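Side-chain contact in endoglucanase CEL5A (Eubacterium cellulosolvens, PDB 4AFM), which probably degrades cellulose as a family 5 endoglucanase, and whose non-catalytic carbohydrate-binding module, the part in this structure, probably recognises xyloglucan: residues 30-34 with 35-39. Residues are numbered along the deposited sequence; the frame is centred on the assembly and turned at random.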
ATOM      1  N   LEU A  30      -4.047  -4.658   0.768  1.00  6.57           N
ATOM      2  CA  LEU A  30      -3.591  -4.631  -0.635  1.00  7.83           C
ATOM      3  C   LEU A  30      -4.532  -5.364  -1.470  1.00  8.54           C
ATOM      4  O   LEU A  30      -5.205  -6.429  -1.022  1.00  9.48           O
ATOM      5  CB  LEU A  30      -2.351  -5.401  -0.899  1.00 10.79           C
ATOM      6  CG  LEU A  30      -1.191  -4.872  -0.241  1.00 10.32           C
ATOM      7  CD1 LEU A  30       0.119  -5.810  -0.418  1.00 12.14           C
ATOM      8  CD2 LEU A  30      -0.623  -3.612  -1.004  1.00 14.80           C
ATOM      9  N   GLN A  31      -4.797  -4.983  -2.694  1.00  7.39           N
ATOM     10  CA  GLN A  31      -5.589  -5.702  -3.607  0.61  8.12           C
ATOM     11  C   GLN A  31      -4.732  -5.985  -4.860  1.00  7.16           C
ATOM     12  O   GLN A  31      -4.627  -5.109  -5.746  1.00  7.31           O
ATOM     13  CB  GLN A  31      -6.781  -4.928  -3.937  0.61 10.23           C
ATOM     14  CG  GLN A  31      -7.571  -4.830  -2.631  0.61 13.75           C
ATOM     15  CD  GLN A  31      -8.985  -4.296  -2.760  0.61 19.01           C
ATOM     16  OE1 GLN A  31      -9.703  -4.481  -3.759  0.61 27.38           O
ATOM     17  NE2 GLN A  31      -9.427  -3.691  -1.680  0.61 26.48           N
ATOM     18  N   PRO A  32      -4.108  -7.137  -4.918  1.00  6.34           N
ATOM     19  CA  PRO A  32      -3.142  -7.391  -6.028  1.00  6.78           C
ATOM     20  C   PRO A  32      -3.658  -7.169  -7.399  1.00  7.47           C
ATOM     21  O   PRO A  32      -2.870  -6.660  -8.231  1.00  8.01           O
ATOM     22  CB  PRO A  32      -2.731  -8.861  -5.780  1.00  7.14           C
ATOM     23  CG  PRO A  32      -2.881  -9.000  -4.258  1.00  7.71           C
ATOM     24  CD  PRO A  32      -4.127  -8.270  -3.922  1.00  6.90           C
ATOM     25  N   PRO A  33      -4.884  -7.401  -7.766  1.00  7.19           N
ATOM     26  CA  PRO A  33      -5.327  -7.151  -9.162  1.00  8.67           C
ATOM     27  C   PRO A  33      -5.318  -5.664  -9.423  1.00  9.70           C
ATOM     28  O   PRO A  33      -5.326  -5.338 -10.642  1.00 12.55           O
ATOM     29  CB  PRO A  33      -6.773  -7.658  -9.184  1.00  9.73           C
ATOM     30  CG  PRO A  33      -6.811  -8.749  -8.145  1.00  9.66           C
ATOM     31  CD  PRO A  33      -5.953  -8.137  -6.990  1.00  7.83           C
ATOM     32  N   TYR A  34      -5.312  -4.790  -8.464  1.00  9.21           N
ATOM     33  CA  TYR A  34      -5.494  -3.351  -8.691  1.00 10.35           C
ATOM     34  C   TYR A  34      -4.329  -2.509  -8.278  1.00 10.72           C
ATOM     35  O   TYR A  34      -4.356  -1.227  -8.552  1.00 13.28           O
ATOM     36  CB  TYR A  34      -6.740  -2.836  -7.880  1.00 12.99           C
ATOM     37  CG  TYR A  34      -7.978  -3.495  -8.405  1.00 14.65           C
ATOM     38  CD1 TYR A  34      -8.468  -3.237  -9.683  1.00 20.41           C
ATOM     39  CD2 TYR A  34      -8.651  -4.448  -7.670  1.00 18.27           C
ATOM     40  CE1 TYR A  34      -9.604  -3.851 -10.175  1.00 24.85           C
ATOM     41  CE2 TYR A  34      -9.831  -5.046  -8.134  1.00 21.39           C
ATOM     42  CZ  TYR A  34     -10.247  -4.773  -9.385  1.00 23.00           C
ATOM     43  OH  TYR A  34     -11.429  -5.369  -9.804  1.00 30.60           O
ATOM     44  N   GLN A  35      -3.347  -2.945  -7.526  1.00 10.00           N
ATOM     45  CA  GLN A  35      -2.206  -2.141  -6.957  0.64  9.05           C
ATOM     46  C   GLN A  35      -0.905  -2.871  -7.364  1.00  9.52           C
ATOM     47  O   GLN A  35      -0.743  -4.086  -7.048  1.00 10.02           O
ATOM     48  CB  GLN A  35      -2.142  -2.009  -5.438  0.64 10.25           C
ATOM     49  CG  GLN A  35      -3.265  -1.159  -4.924  0.64 10.10           C
ATOM     50  CD  GLN A  35      -3.214  -1.323  -3.377  0.64 10.66           C
ATOM     51  OE1 GLN A  35      -3.750  -2.357  -2.794  0.64  9.02           O
ATOM     52  NE2 GLN A  35      -2.651  -0.387  -2.681  0.64 11.89           N
ATOM     53  N   THR A  36       0.060  -2.184  -7.951  1.00  8.06           N
ATOM     54  CA  THR A  36       1.396  -2.779  -8.165  1.00  7.46           C
ATOM     55  C   THR A  36       1.898  -3.274  -6.812  1.00  7.47           C
ATOM     56  O   THR A  36       1.696  -2.675  -5.752  1.00  8.62           O
ATOM     57  CB  THR A  36       2.316  -1.726  -8.803  1.00  7.50           C
ATOM     58  OG1 THR A  36       3.508  -2.447  -9.190  1.00  8.04           O
ATOM     59  CG2 THR A  36       2.684  -0.614  -7.895  1.00  8.12           C
HETATM   60  N   MSE A  37       2.557  -4.409  -6.808  1.00  7.26           N
HETATM   61  CA  MSE A  37       2.884  -5.124  -5.576  0.51  7.68           C
HETATM   62  C   MSE A  37       4.200  -4.655  -4.977  1.00  7.75           C
HETATM   63  O   MSE A  37       5.202  -4.539  -5.693  1.00  7.93           O
HETATM   64  CB  MSE A  37       2.978  -6.628  -5.951  0.51  7.77           C
HETATM   65  CG  MSE A  37       1.631  -7.308  -6.123  0.51  8.07           C
HETATM   66 SE   MSE A  37       0.558  -7.293  -4.431  0.51  9.63          SE
HETATM   67  CE  MSE A  37       1.774  -8.505  -3.427  0.51  8.85           C
ATOM     68  N   PRO A  38       4.277  -4.497  -3.669  1.00  7.35           N
ATOM     69  CA  PRO A  38       5.517  -4.140  -3.026  1.00  7.41           C
ATOM     70  C   PRO A  38       6.437  -5.294  -2.775  1.00  7.35           C
ATOM     71  O   PRO A  38       7.640  -5.109  -2.467  1.00  8.44           O
ATOM     72  CB  PRO A  38       5.060  -3.450  -1.733  1.00  8.82           C
ATOM     73  CG  PRO A  38       3.780  -4.163  -1.402  1.00  9.45           C
ATOM     74  CD  PRO A  38       3.101  -4.337  -2.745  1.00  8.31           C
ATOM     75  N   PHE A  39       5.953  -6.552  -2.846  1.00  6.88           N
ATOM     76  CA  PHE A  39       6.778  -7.718  -2.682  1.00  6.71           C
ATOM     77  C   PHE A  39       6.253  -8.767  -3.655  1.00  6.52           C
ATOM     78  O   PHE A  39       5.135  -8.677  -4.170  1.00  6.91           O
ATOM     79  CB  PHE A  39       6.877  -8.224  -1.237  1.00  7.49           C
ATOM     80  CG  PHE A  39       5.643  -8.869  -0.713  1.00  8.22           C
ATOM     81  CD1 PHE A  39       4.549  -8.127  -0.266  1.00  8.52           C
ATOM     82  CD2 PHE A  39       5.515 -10.258  -0.694  1.00  8.44           C
ATOM     83  CE1 PHE A  39       3.396  -8.731   0.228  1.00  9.45           C
ATOM     84  CE2 PHE A  39       4.383 -10.833  -0.165  1.00  9.76           C
ATOM     85  CZ  PHE A  39       3.297 -10.093   0.232  1.00  9.51           C
TER
HETATM   86  O   HOH W   1      -0.429  -5.925  -9.112  1.00 10.55           O
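Q35, in the conformer described, folds back across the turn to accept the backbone N-H of Q31: Q35 OE1 lies 2.8 Å from Q31 N, the N-H...O angle is 155°, and the donor sits in the carbonyl plane. With CG beside its own backbone N (chi1 -69°) and an extended chain beyond, the amide reaches L30, whose side chain it crosses at about a right angle. Q31 O receives a 2.8 Å bond from Y34 N, which with the backbone angles of P32 and P33 marks a type I beta turn over Q31-Y34, and a weak one from Q35 N.

The tight part is buried L30 against Q35: Q35 OE1 lies 3.1 Å from L30 CA, and L30 CD2 lies 3.8 Å from Q35 OE1. At its apolar edge L30 CD1 meets P38 CD tip to tip at 4.1 Å and approaches the F39 ring obliquely. An alanine in place of L30 would probably open a gap beside P38 and F39 and take the apolar flank from the Q35 amide. The outer side is looser: a water donates to both P32 O and Q35 O, SE of selenomethionine M37, in one of two conformers, provisionally touches P32 CG at 3.8 Å, and P33 CB lies above one face of the exposed Y34 ring, toward its rim.

Q35 NE2 hydrogen-bonds E29 O of the second subunit, and T36 OG1 hydrogen-bonds K12 NZ there. The turn leaves strand 28-30, where L30 forms backbone hydrogen bonds with I107 of strand 106-111, and runs on to F39, packed against strand 118-127.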